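Local coordinates for hypothetical protein TT1380 (PDB 1IUJ) that is of unproven function but probably a monooxygenase of the antibiotic biosynthesis family, and binds zinc ions in the crystal, at residues 2-7 against 60-65; 16-21 against 38-43; 30-35 against 68-73. All coordinates share one frame; numbering follows the deposited sequence.

Contact 1: 2-7 against 60-65; sequences FVTMNR and EAFRAW. With ZN (zinc ion), chain F.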
# COMPACT_ATOMS: atom_id res chain seq x y z
N PHE B 2 6.04 7.26 -7.47
CA PHE B 2 6.64 5.95 -7.29
C PHE B 2 6.39 5.54 -5.84
O PHE B 2 6.49 6.37 -4.94
CB PHE B 2 8.13 6.03 -7.62
CG PHE B 2 8.93 4.80 -7.29
CD1 PHE B 2 9.01 3.74 -8.20
CD2 PHE B 2 9.66 4.73 -6.11
CE1 PHE B 2 9.78 2.60 -7.93
CE2 PHE B 2 10.46 3.58 -5.80
CZ PHE B 2 10.52 2.51 -6.72
N VAL B 3 5.98 4.30 -5.61
CA VAL B 3 5.64 3.86 -4.25
C VAL B 3 6.41 2.61 -3.90
O VAL B 3 6.49 1.66 -4.72
CB VAL B 3 4.11 3.56 -4.14
CG1 VAL B 3 3.75 2.97 -2.80
CG2 VAL B 3 3.30 4.80 -4.43
N THR B 4 6.94 2.58 -2.69
CA THR B 4 7.50 1.34 -2.12
C THR B 4 6.63 0.84 -0.98
O THR B 4 6.03 1.64 -0.25
CB THR B 4 8.93 1.50 -1.59
OG1 THR B 4 8.98 2.52 -0.58
CG2 THR B 4 9.87 1.98 -2.67
N MET B 5 6.52 -0.47 -0.89
CA MET B 5 5.87 -1.11 0.25
C MET B 5 6.84 -2.12 0.83
O MET B 5 7.20 -3.09 0.18
CB MET B 5 4.56 -1.79 -0.16
CG MET B 5 3.55 -0.81 -0.65
SD MET B 5 1.96 -1.63 -0.83
CE MET B 5 1.14 -0.33 -1.59
N ASN B 6 7.29 -1.87 2.06
CA ASN B 6 8.24 -2.76 2.71
C ASN B 6 7.43 -3.57 3.69
O ASN B 6 6.90 -3.01 4.67
CB ASN B 6 9.28 -1.93 3.43
CG ASN B 6 10.57 -2.71 3.73
OD1 ASN B 6 11.49 -2.15 4.35
ND2 ASN B 6 10.65 -3.95 3.30
N ARG B 7 7.30 -4.86 3.39
CA ARG B 7 6.51 -5.78 4.22
C ARG B 7 7.42 -6.40 5.26
O ARG B 7 8.37 -7.11 4.93
CB ARG B 7 5.87 -6.87 3.34
CG ARG B 7 5.04 -6.31 2.14
CD ARG B 7 4.63 -7.40 1.18
NE ARG B 7 3.82 -8.44 1.80
CZ ARG B 7 2.51 -8.32 2.05
NH1 ARG B 7 1.87 -7.19 1.75
NH2 ARG B 7 1.86 -9.32 2.62
N GLU B 60 13.96 7.52 -9.18
CA GLU B 60 15.28 8.11 -8.98
C GLU B 60 15.40 8.74 -7.58
O GLU B 60 16.43 8.62 -6.93
CB GLU B 60 15.59 9.10 -10.10
CG GLU B 60 17.01 9.70 -10.06
CD GLU B 60 18.12 8.66 -10.18
OE1 GLU B 60 17.87 7.52 -10.59
OE2 GLU B 60 19.30 8.99 -9.89
N ALA B 61 14.35 9.44 -7.16
CA ALA B 61 14.34 10.02 -5.82
C ALA B 61 14.49 8.94 -4.73
O ALA B 61 15.26 9.12 -3.78
CB ALA B 61 13.09 10.88 -5.61
N PHE B 62 13.76 7.83 -4.87
CA PHE B 62 13.99 6.67 -4.05
C PHE B 62 15.43 6.16 -4.10
O PHE B 62 16.04 5.93 -3.03
CB PHE B 62 13.00 5.57 -4.44
CG PHE B 62 13.33 4.26 -3.87
CD1 PHE B 62 13.94 3.28 -4.67
CD2 PHE B 62 13.02 3.99 -2.54
CE1 PHE B 62 14.26 2.06 -4.17
CE2 PHE B 62 13.33 2.76 -2.01
CZ PHE B 62 13.94 1.75 -2.85
N ARG B 63 16.01 6.02 -5.29
CA ARG B 63 17.38 5.51 -5.37
C ARG B 63 18.37 6.44 -4.63
O ARG B 63 19.21 5.97 -3.91
CB ARG B 63 17.87 5.34 -6.79
CG ARG B 63 16.98 4.40 -7.67
CD ARG B 63 16.73 4.95 -9.13
NE ARG B 63 16.50 3.96 -10.21
CZ ARG B 63 16.01 4.21 -11.43
NH1 ARG B 63 15.64 5.43 -11.80
NH2 ARG B 63 15.85 3.20 -12.29
N ALA B 64 18.22 7.74 -4.80
CA ALA B 64 19.11 8.68 -4.10
C ALA B 64 18.98 8.52 -2.59
O ALA B 64 19.97 8.51 -1.82
CB ALA B 64 18.78 10.08 -4.53
N TRP B 65 17.75 8.35 -2.14
CA TRP B 65 17.52 8.11 -0.75
C TRP B 65 18.22 6.86 -0.22
O TRP B 65 18.84 6.88 0.83
CB TRP B 65 16.02 7.99 -0.49
CG TRP B 65 15.84 7.83 0.94
CD1 TRP B 65 16.36 8.65 1.93
CD2 TRP B 65 15.17 6.78 1.61
NE1 TRP B 65 16.04 8.16 3.16
CE2 TRP B 65 15.29 7.02 2.99
CE3 TRP B 65 14.46 5.67 1.18
CZ2 TRP B 65 14.72 6.18 3.95
CZ3 TRP B 65 13.89 4.84 2.13
CH2 TRP B 65 14.03 5.09 3.50
ZN ZN F . 19.40 6.44 -10.96

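Contact 2: 16-21 against 38-43; sequences EQFEEA and NLVLRP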
# COMPACT_ATOMS: atom_id res chain seq x y z
N GLU B 16 5.04 -2.54 19.34
CA GLU B 16 5.28 -1.22 19.92
C GLU B 16 6.72 -0.71 19.73
O GLU B 16 6.95 0.45 19.35
CB GLU B 16 4.84 -1.21 21.39
CG GLU B 16 5.18 0.06 22.14
CD GLU B 16 4.76 0.02 23.60
OE1 GLU B 16 4.44 -1.09 24.11
OE2 GLU B 16 4.75 1.09 24.25
N GLN B 17 7.70 -1.57 19.98
CA GLN B 17 9.08 -1.19 19.80
C GLN B 17 9.37 -0.91 18.33
O GLN B 17 10.09 0.06 18.03
CB GLN B 17 10.03 -2.26 20.35
CG GLN B 17 11.45 -1.74 20.50
CD GLN B 17 12.48 -2.84 20.57
OE1 GLN B 17 12.16 -3.97 20.92
NE2 GLN B 17 13.72 -2.52 20.21
N PHE B 18 8.81 -1.73 17.44
CA PHE B 18 8.94 -1.52 16.00
C PHE B 18 8.38 -0.15 15.64
O PHE B 18 9.02 0.61 14.93
CB PHE B 18 8.21 -2.62 15.22
CG PHE B 18 8.13 -2.35 13.75
CD1 PHE B 18 9.18 -2.71 12.94
CD2 PHE B 18 7.02 -1.70 13.19
CE1 PHE B 18 9.14 -2.46 11.57
CE2 PHE B 18 6.96 -1.43 11.84
CZ PHE B 18 8.03 -1.82 11.02
N GLU B 19 7.18 0.16 16.13
CA GLU B 19 6.56 1.45 15.81
C GLU B 19 7.39 2.64 16.32
O GLU B 19 7.54 3.65 15.62
CB GLU B 19 5.12 1.51 16.34
CG GLU B 19 4.14 0.65 15.54
CD GLU B 19 2.70 0.80 15.99
OE1 GLU B 19 2.34 1.87 16.54
OE2 GLU B 19 1.92 -0.14 15.76
N GLU B 20 7.93 2.48 17.53
CA GLU B 20 8.71 3.52 18.22
C GLU B 20 9.99 3.73 17.43
O GLU B 20 10.37 4.86 17.14
CB GLU B 20 9.06 3.07 19.65
CG GLU B 20 8.92 4.13 20.75
CD GLU B 20 8.88 3.53 22.17
OE1 GLU B 20 9.17 4.26 23.16
OE2 GLU B 20 8.56 2.32 22.32
N ALA B 21 10.62 2.62 17.04
CA ALA B 21 11.81 2.66 16.21
C ALA B 21 11.52 3.28 14.83
O ALA B 21 12.29 4.11 14.35
CB ALA B 21 12.42 1.26 16.07
N ASN B 38 4.96 9.24 3.95
CA ASN B 38 5.27 7.92 4.52
C ASN B 38 4.13 7.48 5.42
O ASN B 38 3.64 8.27 6.23
CB ASN B 38 6.58 7.96 5.34
CG ASN B 38 6.98 6.60 5.92
OD1 ASN B 38 6.84 6.36 7.13
ND2 ASN B 38 7.49 5.73 5.07
N LEU B 39 3.71 6.23 5.32
CA LEU B 39 2.69 5.69 6.23
C LEU B 39 3.18 4.39 6.80
O LEU B 39 3.79 3.58 6.09
CB LEU B 39 1.36 5.50 5.53
CG LEU B 39 0.76 6.76 4.91
CD1 LEU B 39 1.18 6.95 3.44
CD2 LEU B 39 -0.74 6.73 5.06
N VAL B 40 2.97 4.18 8.09
CA VAL B 40 3.24 2.89 8.67
C VAL B 40 1.89 2.25 8.98
O VAL B 40 1.02 2.86 9.61
CB VAL B 40 4.09 2.99 9.94
CG1 VAL B 40 4.40 1.58 10.48
CG2 VAL B 40 5.38 3.84 9.70
N LEU B 41 1.72 1.04 8.48
CA LEU B 41 0.41 0.37 8.45
C LEU B 41 0.45 -0.90 9.27
O LEU B 41 1.20 -1.83 8.99
CB LEU B 41 0.04 0.06 6.98
CG LEU B 41 -0.03 1.21 6.03
CD1 LEU B 41 -0.34 0.70 4.63
CD2 LEU B 41 -1.07 2.26 6.43
N ARG B 42 -0.36 -0.94 10.34
CA ARG B 42 -0.45 -2.12 11.20
C ARG B 42 -1.50 -3.08 10.64
O ARG B 42 -2.62 -2.62 10.33
CB ARG B 42 -0.88 -1.71 12.62
CG ARG B 42 -0.92 -2.86 13.64
CD ARG B 42 -1.45 -2.43 15.00
NE ARG B 42 -2.78 -1.86 14.88
CZ ARG B 42 -3.25 -0.90 15.67
NH1 ARG B 42 -2.52 -0.41 16.67
NH2 ARG B 42 -4.48 -0.43 15.47
N PRO B 43 -1.18 -4.37 10.52
CA PRO B 43 -2.11 -5.34 9.92
C PRO B 43 -3.30 -5.57 10.83
O PRO B 43 -3.18 -5.50 12.05
CB PRO B 43 -1.26 -6.61 9.81
CG PRO B 43 -0.24 -6.49 10.99
CD PRO B 43 0.08 -5.02 10.97

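Contact 3: 30-35 against 68-73; sequences DRMPGF and SPAFKE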
# COMPACT_ATOMS: atom_id res chain seq x y z
N ASP B 30 12.02 12.97 6.00
CA ASP B 30 11.21 14.18 5.73
C ASP B 30 11.81 15.26 4.80
O ASP B 30 11.09 15.86 3.98
CB ASP B 30 10.76 14.84 7.04
CG ASP B 30 9.55 14.16 7.64
OD1 ASP B 30 9.12 14.56 8.75
OD2 ASP B 30 8.96 13.20 7.09
N ARG B 31 13.10 15.52 4.92
CA ARG B 31 13.70 16.59 4.14
C ARG B 31 14.16 16.06 2.78
O ARG B 31 14.70 16.81 1.96
CB ARG B 31 14.86 17.24 4.90
CG ARG B 31 14.49 18.58 5.55
CD ARG B 31 15.15 18.83 6.90
NE ARG B 31 15.96 20.04 6.91
CZ ARG B 31 16.38 20.66 8.01
NH1 ARG B 31 16.05 20.19 9.21
NH2 ARG B 31 17.12 21.76 7.92
N MET B 32 13.96 14.76 2.56
CA MET B 32 14.55 14.12 1.39
C MET B 32 13.96 14.66 0.10
O MET B 32 12.75 14.75 -0.06
CB MET B 32 14.43 12.59 1.45
CG MET B 32 15.26 11.92 2.54
SD MET B 32 17.01 12.32 2.46
CE MET B 32 17.41 11.94 0.67
N PRO B 33 14.82 15.08 -0.82
CA PRO B 33 14.37 15.51 -2.14
C PRO B 33 13.39 14.50 -2.74
O PRO B 33 13.71 13.31 -2.78
CB PRO B 33 15.66 15.52 -2.95
CG PRO B 33 16.70 15.90 -1.94
CD PRO B 33 16.28 15.27 -0.64
N GLY B 34 12.24 14.97 -3.19
CA GLY B 34 11.31 14.09 -3.90
C GLY B 34 10.48 13.22 -2.97
O GLY B 34 9.59 12.48 -3.43
N PHE B 35 10.74 13.29 -1.67
CA PHE B 35 9.86 12.59 -0.71
C PHE B 35 8.49 13.26 -0.69
O PHE B 35 8.39 14.50 -0.58
CB PHE B 35 10.47 12.59 0.71
CG PHE B 35 9.53 12.14 1.79
CD1 PHE B 35 9.29 10.79 1.98
CD2 PHE B 35 8.86 13.05 2.60
CE1 PHE B 35 8.39 10.32 2.97
CE2 PHE B 35 7.97 12.60 3.61
CZ PHE B 35 7.73 11.24 3.79
N SER B 68 21.78 7.44 0.80
CA SER B 68 22.01 8.59 1.69
C SER B 68 22.42 8.22 3.10
O SER B 68 22.07 7.18 3.62
CB SER B 68 20.75 9.45 1.72
OG SER B 68 19.72 8.89 2.52
N PRO B 69 23.14 9.11 3.77
CA PRO B 69 23.44 8.91 5.18
C PRO B 69 22.18 8.88 6.04
O PRO B 69 22.20 8.11 6.99
CB PRO B 69 24.35 10.11 5.52
CG PRO B 69 24.09 11.10 4.48
CD PRO B 69 23.75 10.35 3.24
N ALA B 70 21.12 9.63 5.69
CA ALA B 70 19.83 9.55 6.40
C ALA B 70 19.26 8.12 6.37
O ALA B 70 18.75 7.61 7.38
CB ALA B 70 18.84 10.53 5.78
N PHE B 71 19.33 7.47 5.22
CA PHE B 71 18.77 6.11 5.14
C PHE B 71 19.57 5.16 6.03
O PHE B 71 18.99 4.33 6.76
CB PHE B 71 18.81 5.69 3.67
CG PHE B 71 18.44 4.25 3.41
CD1 PHE B 71 17.25 3.98 2.81
CD2 PHE B 71 19.30 3.18 3.73
CE1 PHE B 71 16.88 2.65 2.54
CE2 PHE B 71 18.94 1.87 3.46
CZ PHE B 71 17.72 1.63 2.86
N LYS B 72 20.89 5.29 5.99
CA LYS B 72 21.75 4.46 6.83
C LYS B 72 21.48 4.68 8.33
O LYS B 72 21.45 3.72 9.09
CB LYS B 72 23.19 4.79 6.47
CG LYS B 72 24.20 3.84 7.04
CD LYS B 72 25.53 4.03 6.32
CE LYS B 72 26.36 2.76 6.36
NZ LYS B 72 26.96 2.55 7.71
N GLU B 73 21.27 5.92 8.76
CA GLU B 73 20.95 6.17 10.16
C GLU B 73 19.57 5.61 10.53
O GLU B 73 19.38 5.09 11.65
CB GLU B 73 21.01 7.68 10.49
CG GLU B 73 20.70 7.94 11.96
CD GLU B 73 21.21 9.27 12.51
OE1 GLU B 73 21.40 10.24 11.75
OE2 GLU B 73 21.41 9.33 13.75

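Contact 1: 2-7 against 60-65
F62 of helix 59-66 packs on F2 and T4 of strand 2-8. This is a helix lying on one face of an antiparallel sheet, consistent with the dimeric alpha+beta barrel fold of the family. The tight part is aromatic. CE2 of F2 reaches CB of F62 at 3.5 Å and CG of F62 at 3.5 Å. The two ring planes are tilted by 43°, so the rings are neither stacked nor edge-to-face. T4 adds a CH-pi contact. Its CG2 lies over one face of the F62 ring, 4.0 Å from the centroid and shifted toward the rim. T4 CG2 can do this because it stands beside the backbone N and opposite the carbonyl carbon. F2 and T4 are alternate residues of the strand, so both point to the helix. V3, between them, points to the other face and packs on L41 of the second subunit.

The outer side of the helix is looser and more polar. E60 points away from the strand and binds a zinc ion. R63 NH1 lies 3.3 Å from E60 OE1 in a salt bridge whose hydrogen bond is weak, at 127°. The zinc sits 1.9 Å from E60 OE1, against 2.8 Å from E60 OE2, so the carboxylate grips it mainly by one oxygen.

Contact 2: 16-21 against 38-43
The F18 ring presents an edge to V40. CE2 of F18 meets CG1 of V40 at 4.2 Å, with the methyl near the ring plane. Strand residues 38-43 put nothing over either face of this ring. Y50 supplies the other aromatic partner, its ring steeply inclined to that of F18. The second pair of flat groups is the carboxylate of E19 and the guanidinium of R42. Their planes are 42° apart and they do not pair.

F18 CG lies trans to the backbone N (chi1 171°), which carries the ring away from the helix toward the strand. V40 CG1 has the same relation to its own N (chi1 -177°) and comes out to meet it. The gap is that of a light apolar touch, not of close interlocking.

E19 leaves the helix at an angle, but its extended chain brings the carboxylate nearer the strand. OE2 of E19 lies 4.1 Å from CD of R42 and 4.5 Å from NH1 of R42. That is too long for a salt bridge, though the opposite charges may still attract weakly. The firm polar partner of E19 OE2 is Y50 OH, to which it is hydrogen-bonded. R42 also packs on Y50, and on E96 of the second subunit.

Helix 15-29 packs over strand 35-43, its segment 16-21 running roughly antiparallel to 38-43, with F22 of the same helix also on V40. Strand 50-56 pairs with one side of 35-43. On its other side 35-43 pairs antiparallel with a strand of the second subunit, so the sheet runs on through the interface.

Contact 3: 30-35 against 68-73
M32 opens a type II beta turn to F35 and faces S68 and A70 at the start of helix 69-74, with the CA atoms of M32 and A70 8.6 Å apart. The turn is closed by a backbone bond from F35 N to M32 O, 3.0 Å long. P33 and G34 fill its two middle places, and G34 has the positive phi (81°) that a type II turn needs there. The turn links helix 15-29 to strand 35-43.

M32 makes the whole contact from the turn side. Its chain bends in the same sense at all three torsions, near -60° each time, and so curls back on itself. The curl brings sulfur and methyl to different partners. SD of M32 lies 4.2 Å from CB of A70. CE of M32 lies 4.2 Å from OG of S68. Both are ordinary van der Waals touches at the surface of the protein. M32 also packs on W65 of helix 59-66 and on W56 of strand 50-56.

S68 is the N-cap of helix 69-74. Its OG has polar partners of its own, F71 N and W65 O, and the methyl of M32 only comes near it. The bond to W65 O ties the end of the preceding helix to the start of this one. From the same helix F71 stacks on H75, and F71 O is hydrogen-bonded to H75 ND1. H75, just past the end of this helix, is a zinc ligand seen for this protein, so F71 links the helix to that site. The cap itself is a bond from F71 N to S68 OG of 3.1 Å, with an N-H...O angle of 154°.

How the contacts relate
All three contacts join parts of one small chain: two set a helix on the sheet, and contact 3 ties a turn to a helix start. Contacts 1 and 2 use strands 2-8 and 35-43 of the same sheet. Their centres are about 17 Å apart, on opposite sides of the chain's centre. Contact 2 falls wholly between the two segments of contact 1. Contact 3 alternates with both, as 30-35 precedes 38-43 and 68-73 follows 60-65. Contacts 1 and 3 touch: W65 CD1 lies 3.5 Å from M32 CG. Contacts 2 and 3 are about 18 Å apart, centre to centre. All three reach the second subunit, consistent with a dimeric barrel.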